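Putative oxidoreductase (PDB 3L6D) probably binds NADP and acts as an oxidoreductase of the 6-phosphogluconate dehydrogenase-like, reductive-aminase type. Local coordinates at residues Q26-L29 / K30-K33; G18-G21 / T22-A25; H77-H80 / E81-M85. All coordinates share one frame; numbering follows the deposited sequence.

Contact 1: Q26-L29 / K30-K33; sequences QVLL and KQGK
Gln26 meets Lys30 through the backbone, its O accepting from Lys30 N at 2.8 Å in the last regular turn of helix 19-30. One residue on, Val27 O takes Gln31 N at 2.9 Å, while the side chains of Val27 and Gln31 run alongside each other off the helix. Val27 CG1, placed anti to the backbone N (chi1 154°), presses on the amide end at Gln31 NE2, 3.1 Å away and tightly packed. That amide is pinned at both ends: NE2 donates to the carbonyl of Gly159, and OE1 accepts from Lys33 NZ at 2.7 Å, the ammonium standing above the carbonyl plane. Without the amide, as with an alanine here, the Lys33 ammonium and the Gly159 carbonyl would probably each lose a mate and a gap would open beside Val27. Leu28, the buried residue of the group, sends CD2 obliquely across the bent Lys33 chain to within 3.8 Å of Lys33 CE, and packs also on Leu156 and Val35. Its O accepts from Lys33 N at 3.1 Å, with a weak second bond from Gln31 N. Leu29 O is reached by Gly32 N at 3.0 Å, from well above the carbonyl plane, and a water bridges it to Lys33 O. At the phi of Gly32 (96°) a CB would collide with the carbonyl oxygen before it. The bonds from Lys33 N to Leu28 O and from Gly32 N to Leu29 O, with this positive phi, make a Schellman motif, here ending the first helix of the Rossmann-type domain before strand 35-38.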
loop_
_atom_site.group_PDB
_atom_site.type_symbol
_atom_site.label_atom_id
_atom_site.label_comp_id
_atom_site.label_asym_id
_atom_site.label_seq_id
_atom_site.Cartn_x
_atom_site.Cartn_y
_atom_site.Cartn_z
ATOM N N GLN B 26 -8.377 -28.871 3.341
ATOM C CA GLN B 26 -9.514 -28.564 4.235
ATOM C C GLN B 26 -10.522 -27.673 3.559
ATOM O O GLN B 26 -11.739 -27.911 3.638
ATOM C CB GLN B 26 -9.016 -27.881 5.523
ATOM C CG GLN B 26 -8.242 -28.783 6.466
ATOM C CD GLN B 26 -7.613 -28.023 7.646
ATOM O OE1 GLN B 26 -7.598 -28.519 8.784
ATOM N NE2 GLN B 26 -7.095 -26.825 7.386
ATOM N N VAL B 27 -10.029 -26.631 2.877
ATOM C CA VAL B 27 -10.916 -25.686 2.181
ATOM C C VAL B 27 -11.751 -26.426 1.127
ATOM O O VAL B 27 -13.007 -26.306 1.075
ATOM C CB VAL B 27 -10.087 -24.475 1.587
ATOM C CG1 VAL B 27 -10.764 -23.829 0.391
ATOM C CG2 VAL B 27 -9.864 -23.435 2.681
ATOM N N LEU B 28 -11.066 -27.234 0.326
ATOM C CA LEU B 28 -11.745 -28.015 -0.696
ATOM C C LEU B 28 -12.763 -28.996 -0.098
ATOM O O LEU B 28 -13.887 -29.079 -0.609
ATOM C CB LEU B 28 -10.730 -28.731 -1.602
ATOM C CG LEU B 28 -9.813 -27.795 -2.383
ATOM C CD1 LEU B 28 -8.623 -28.623 -2.951
ATOM C CD2 LEU B 28 -10.626 -27.105 -3.520
ATOM N N LEU B 29 -12.409 -29.699 1.004
ATOM C CA LEU B 29 -13.411 -30.537 1.695
ATOM C C LEU B 29 -14.600 -29.735 2.204
ATOM O O LEU B 29 -15.760 -30.165 2.063
ATOM C CB LEU B 29 -12.818 -31.291 2.887
ATOM C CG LEU B 29 -11.874 -32.446 2.632
ATOM C CD1 LEU B 29 -11.127 -32.672 3.941
ATOM C CD2 LEU B 29 -12.674 -33.734 2.201
ATOM N N LYS B 30 -14.319 -28.569 2.776
ATOM C CA LYS B 30 -15.369 -27.687 3.294
ATOM C C LYS B 30 -16.332 -27.228 2.186
ATOM O O LYS B 30 -17.522 -27.074 2.422
ATOM C CB LYS B 30 -14.734 -26.492 4.033
ATOM C CG LYS B 30 -15.720 -25.493 4.624
ATOM C CD LYS B 30 -16.118 -25.877 6.053
ATOM C CE LYS B 30 -17.383 -25.106 6.528
ATOM N NZ LYS B 30 -17.240 -23.622 6.322
ATOM N N GLN B 31 -15.815 -27.046 0.978
ATOM C CA GLN B 31 -16.594 -26.621 -0.164
ATOM C C GLN B 31 -17.393 -27.761 -0.793
ATOM O O GLN B 31 -18.131 -27.536 -1.746
ATOM C CB GLN B 31 -15.674 -25.980 -1.224
ATOM C CG GLN B 31 -15.068 -24.634 -0.755
ATOM C CD GLN B 31 -13.867 -24.198 -1.592
ATOM O OE1 GLN B 31 -13.434 -24.909 -2.505
ATOM N NE2 GLN B 31 -13.309 -23.036 -1.267
ATOM N N GLY B 32 -17.242 -28.978 -0.277
ATOM C CA GLY B 32 -17.961 -30.117 -0.836
ATOM C C GLY B 32 -17.252 -31.012 -1.853
ATOM O O GLY B 32 -17.878 -31.917 -2.395
ATOM N N LYS B 33 -15.962 -30.785 -2.116
ATOM C CA LYS B 33 -15.227 -31.658 -3.043
ATOM C C LYS B 33 -14.898 -32.980 -2.354
ATOM O O LYS B 33 -14.683 -33.025 -1.140
ATOM C CB LYS B 33 -13.883 -31.007 -3.486
ATOM C CG LYS B 33 -13.973 -29.848 -4.525
ATOM C CD LYS B 33 -14.334 -28.507 -3.845
ATOM C CE LYS B 33 -14.223 -27.305 -4.813
ATOM N NZ LYS B 33 -14.994 -26.131 -4.291
HETATM O O HOH W 1 -16.601 -32.609 0.956
#

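Contact 2: G18-G21 / T22-A25; sequences GAMG and TIMA
Met24 and Met20, both modelled as selenomethionine and one helical turn apart, meet through backbone and side chain alike. Met24 N donates to Met20 O at 2.9 Å, with an N-H...O angle of 162°. CB of Met24, placed by the backbone, lies 3.5 Å from Met20 O; with CG anti to the carbonyl carbon (chi1 -73°), CG then comes to 3.2 Å from the same oxygen. Beyond CG the chain runs extended; SE passes farther from the carbonyl, and the terminal CE arrives 4.1 Å from Met20 SE. The two side chains slant across each other, that of Met20 bent at its second and third torsions, that of Met24 straight. Both lie against Ile127 of strand 121-128, and Met20 reaches Val134 as well. Ile23 adds its CG2 branch, which is 4.3 Å from Met20 SE and widens the apolar patch. Round the helix, Thr22 faces helix 42-50 at Lys44 and Leu48. Its hydroxyl is satisfied locally: OG1 donates to Gly18 O at 2.8 Å, coming from above the carbonyl plane, while Thr22 N reaches the same oxygen, also at 2.8 Å, nearly in line with the C=O bond. Gly21 O in turn accepts from Ala25 N in an almost straight bond (174°). Gly18 and Gly21 fit the GxGxxG pattern of dinucleotide-binding Rossmann folds, consistent with a glycine-rich turn leading from strand 12-15 into this helix. The chemistry thus differs round the helix: its start is held by the doubled grip of Thr22 on the carbonyl of the N-cap residue Gly18, while the long apolar side chains of Met20, Ile23 and Met24 touch each other and, outside, Ile127 and Val134.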
loop_
_atom_site.group_PDB
_atom_site.type_symbol
_atom_site.label_atom_id
_atom_site.label_comp_id
_atom_site.label_asym_id
_atom_site.label_seq_id
_atom_site.Cartn_x
_atom_site.Cartn_y
_atom_site.Cartn_z
ATOM N N GLY B 18 1.747 -30.380 4.218
ATOM C CA GLY B 18 2.362 -29.404 5.071
ATOM C C GLY B 18 1.285 -28.376 5.282
ATOM O O GLY B 18 0.158 -28.598 4.932
ATOM N N ALA B 19 1.633 -27.252 5.860
ATOM C CA ALA B 19 0.613 -26.247 6.213
ATOM C C ALA B 19 -0.275 -25.802 5.040
ATOM O O ALA B 19 -1.499 -25.678 5.196
ATOM C CB ALA B 19 1.259 -25.035 6.890
HETATM N N MSE B 20 0.346 -25.527 3.892
HETATM C CA MSE B 20 -0.349 -24.995 2.718
HETATM C C MSE B 20 -1.235 -26.079 2.058
HETATM O O MSE B 20 -2.433 -25.857 1.814
HETATM C CB MSE B 20 0.672 -24.414 1.736
HETATM C CG MSE B 20 0.100 -23.658 0.547
HETATM SE SE MSE B 20 -1.290 -22.327 0.902
HETATM C CE MSE B 20 -0.224 -20.666 1.097
ATOM N N GLY B 21 -0.646 -27.242 1.802
ATOM C CA GLY B 21 -1.423 -28.385 1.336
ATOM C C GLY B 21 -2.547 -28.770 2.293
ATOM O O GLY B 21 -3.663 -29.022 1.857
ATOM N N THR B 22 -2.272 -28.797 3.596
ATOM C CA THR B 22 -3.318 -29.119 4.575
ATOM C C THR B 22 -4.461 -28.130 4.461
ATOM O O THR B 22 -5.632 -28.546 4.411
ATOM C CB THR B 22 -2.772 -29.179 6.036
ATOM O OG1 THR B 22 -1.780 -30.202 6.107
ATOM C CG2 THR B 22 -3.903 -29.512 7.028
ATOM N N ILE B 23 -4.159 -26.822 4.386
ATOM C CA ILE B 23 -5.275 -25.877 4.291
ATOM C C ILE B 23 -6.028 -25.972 2.974
ATOM O O ILE B 23 -7.237 -25.813 2.939
ATOM C CB ILE B 23 -4.971 -24.372 4.680
ATOM C CG1 ILE B 23 -6.298 -23.623 5.001
ATOM C CG2 ILE B 23 -4.368 -23.604 3.558
ATOM C CD1 ILE B 23 -6.864 -23.870 6.371
HETATM N N MSE B 24 -5.314 -26.220 1.892
HETATM C CA MSE B 24 -5.977 -26.399 0.609
HETATM C C MSE B 24 -6.953 -27.580 0.658
HETATM O O MSE B 24 -8.131 -27.459 0.251
HETATM C CB MSE B 24 -4.930 -26.589 -0.468
HETATM C CG MSE B 24 -4.217 -25.291 -0.794
HETATM SE SE MSE B 24 -2.932 -25.613 -2.236
HETATM C CE MSE B 24 -2.460 -23.758 -2.751
ATOM N N ALA B 25 -6.485 -28.710 1.175
ATOM C CA ALA B 25 -7.368 -29.879 1.333
ATOM C C ALA B 25 -8.588 -29.544 2.210
ATOM O O ALA B 25 -9.710 -29.917 1.863
ATOM C CB ALA B 25 -6.605 -31.101 1.860
#

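Contact 3: H77-H80 / E81-M85; sequences HATH and EVLGM
Glu81 N donates to His77 O at 3.0 Å, in the carbonyl plane and nearly straight (163°), one of the regular turn-to-turn bonds of helix 76-84. The next, Val82 N to Ala78 O at 3.1 Å, is straighter still along N-H, although the donor is tilted from the plane of the carbonyl. Val82 CG2 also leans on this oxygen at 3.4 Å, so an apolar branch lies beside an acceptor already served by a backbone donor. Leu83 N donates to Thr79 O in the same pattern, but this bond is less sure, because the oxygen is modelled too close to a neighbouring atom. At the far end the bonding slackens. Gly84 N reaches His80 O at 2.9 Å in a weak, bent bond, and shares itself with a second weak one to Glu81 O; Met85 N then donates to Val82 O at 3.3 Å. Towards the start, Asp75 supplies two acceptors: its carboxylate takes Ala78 N, and its carbonyl takes the hydroxyl of the buried Thr79. With OG1 anti to its own carbonyl carbon (chi1 -57°), Thr79 turns this hydroxyl back down the helix and sends CG2 alongside the Leu83 side chain; the exact fit of Leu83 CD2 there is doubtful. Glu81, on the exposed side, stretches out fully. Thr79, Val82 and Leu83 turn inward, towards Leu73, Phe71 of strand 68-71 and helix 105-117. The hydroxyl of Thr79 on this inner face is satisfied by the carbonyl of Asp75, just before the helix, consistent with its burial among Leu73, Thr101 and Leu111, whereas the outer carboxylate of Glu81 makes a long, weak ion pair with Arg40 through OE2.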
loop_
_atom_site.group_PDB
_atom_site.type_symbol
_atom_site.label_atom_id
_atom_site.label_comp_id
_atom_site.label_asym_id
_atom_site.label_seq_id
_atom_site.Cartn_x
_atom_site.Cartn_y
_atom_site.Cartn_z
ATOM N N HIS B 77 13.600 -30.924 -5.381
ATOM C CA HIS B 77 14.053 -32.299 -5.090
ATOM C C HIS B 77 12.847 -33.199 -4.738
ATOM O O HIS B 77 12.720 -34.299 -5.302
ATOM C CB HIS B 77 15.074 -32.340 -3.944
ATOM C CG HIS B 77 16.420 -31.779 -4.297
ATOM N ND1 HIS B 77 17.117 -32.163 -5.426
ATOM C CD2 HIS B 77 17.216 -30.894 -3.648
ATOM C CE1 HIS B 77 18.281 -31.532 -5.460
ATOM N NE2 HIS B 77 18.362 -30.751 -4.396
ATOM N N ALA B 78 11.969 -32.714 -3.847
ATOM C CA ALA B 78 10.774 -33.468 -3.408
ATOM C C ALA B 78 9.794 -33.772 -4.576
ATOM O O ALA B 78 9.186 -34.854 -4.637
ATOM C CB ALA B 78 10.054 -32.734 -2.269
ATOM N N THR B 79 9.669 -32.824 -5.507
ATOM C CA THR B 79 8.781 -33.000 -6.675
ATOM C C THR B 79 9.314 -34.138 -7.539
ATOM O O THR B 79 8.552 -35.012 -7.958
ATOM C CB THR B 79 8.683 -31.710 -7.505
ATOM O OG1 THR B 79 8.224 -30.640 -6.672
ATOM C CG2 THR B 79 7.714 -31.864 -8.698
ATOM N N HIS B 80 10.626 -34.161 -7.788
ATOM C CA HIS B 80 11.173 -35.175 -8.686
ATOM C C HIS B 80 11.100 -36.542 -8.045
ATOM O O HIS B 80 10.805 -37.518 -8.713
ATOM C CB HIS B 80 12.583 -34.815 -9.130
ATOM C CG HIS B 80 12.617 -33.821 -10.247
ATOM N ND1 HIS B 80 12.606 -34.194 -11.577
ATOM C CD2 HIS B 80 12.656 -32.465 -10.234
ATOM C CE1 HIS B 80 12.653 -33.113 -12.335
ATOM N NE2 HIS B 80 12.672 -32.048 -11.544
ATOM N N GLU B 81 11.345 -36.603 -6.737
ATOM C CA GLU B 81 11.232 -37.851 -5.960
ATOM C C GLU B 81 9.811 -38.481 -6.044
ATOM O O GLU B 81 9.647 -39.693 -6.328
ATOM C CB GLU B 81 11.617 -37.573 -4.513
ATOM C CG GLU B 81 11.408 -38.752 -3.572
ATOM C CD GLU B 81 11.802 -38.442 -2.135
ATOM O OE1 GLU B 81 11.665 -37.272 -1.692
ATOM O OE2 GLU B 81 12.247 -39.391 -1.438
ATOM N N VAL B 82 8.796 -37.648 -5.807
ATOM C CA VAL B 82 7.404 -38.061 -5.966
ATOM C C VAL B 82 7.169 -38.619 -7.377
ATOM O O VAL B 82 6.617 -39.715 -7.528
ATOM C CB VAL B 82 6.417 -36.885 -5.635
ATOM C CG1 VAL B 82 5.040 -37.141 -6.219
ATOM C CG2 VAL B 82 6.321 -36.666 -4.132
ATOM N N LEU B 83 7.628 -37.888 -8.394
ATOM C CA LEU B 83 7.408 -38.250 -9.799
ATOM C C LEU B 83 8.186 -39.503 -10.246
ATOM O O LEU B 83 7.828 -40.144 -11.244
ATOM C CB LEU B 83 7.758 -37.081 -10.740
ATOM C CG LEU B 83 6.782 -35.931 -11.077
ATOM C CD1 LEU B 83 5.301 -36.347 -11.150
ATOM C CD2 LEU B 83 6.954 -34.861 -10.087
ATOM N N GLY B 84 9.247 -39.832 -9.517
ATOM C CA GLY B 84 10.082 -40.990 -9.849
ATOM C C GLY B 84 9.600 -42.279 -9.210
ATOM O O GLY B 84 10.078 -43.359 -9.552
HETATM N N MSE B 85 8.640 -42.176 -8.295
HETATM C CA MSE B 85 8.173 -43.352 -7.541
HETATM C C MSE B 85 7.544 -44.445 -8.425
HETATM O O MSE B 85 7.205 -44.179 -9.585
HETATM C CB MSE B 85 7.236 -42.923 -6.409
HETATM C CG MSE B 85 7.986 -42.418 -5.191
HETATM SE SE MSE B 85 6.834 -41.554 -3.870
HETATM C CE MSE B 85 7.615 -42.445 -2.286
#

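In the fold
Contacts 2 and 1 share helix 19-30 and follow each other along the chain, their centres 12 Å apart: contact 2 starts the helix in partly buried surroundings, whereas contact 1 ends it at the surface. Contact 3 belongs to another helix, 76-84, is partly buried, and touches neither; its nearest atoms lie about 11 Å from contact 2 and about 16 Å from contact 1. All three belong to the Rossmann-type, probably NADP-binding, part of the chain. Their chemistry follows their place: long apolar side chains beside a glycine-rich helix start, a lysine, a glutamine and a water at the open end, and a helix with apolar side chains inward and Glu81 on the exposed side.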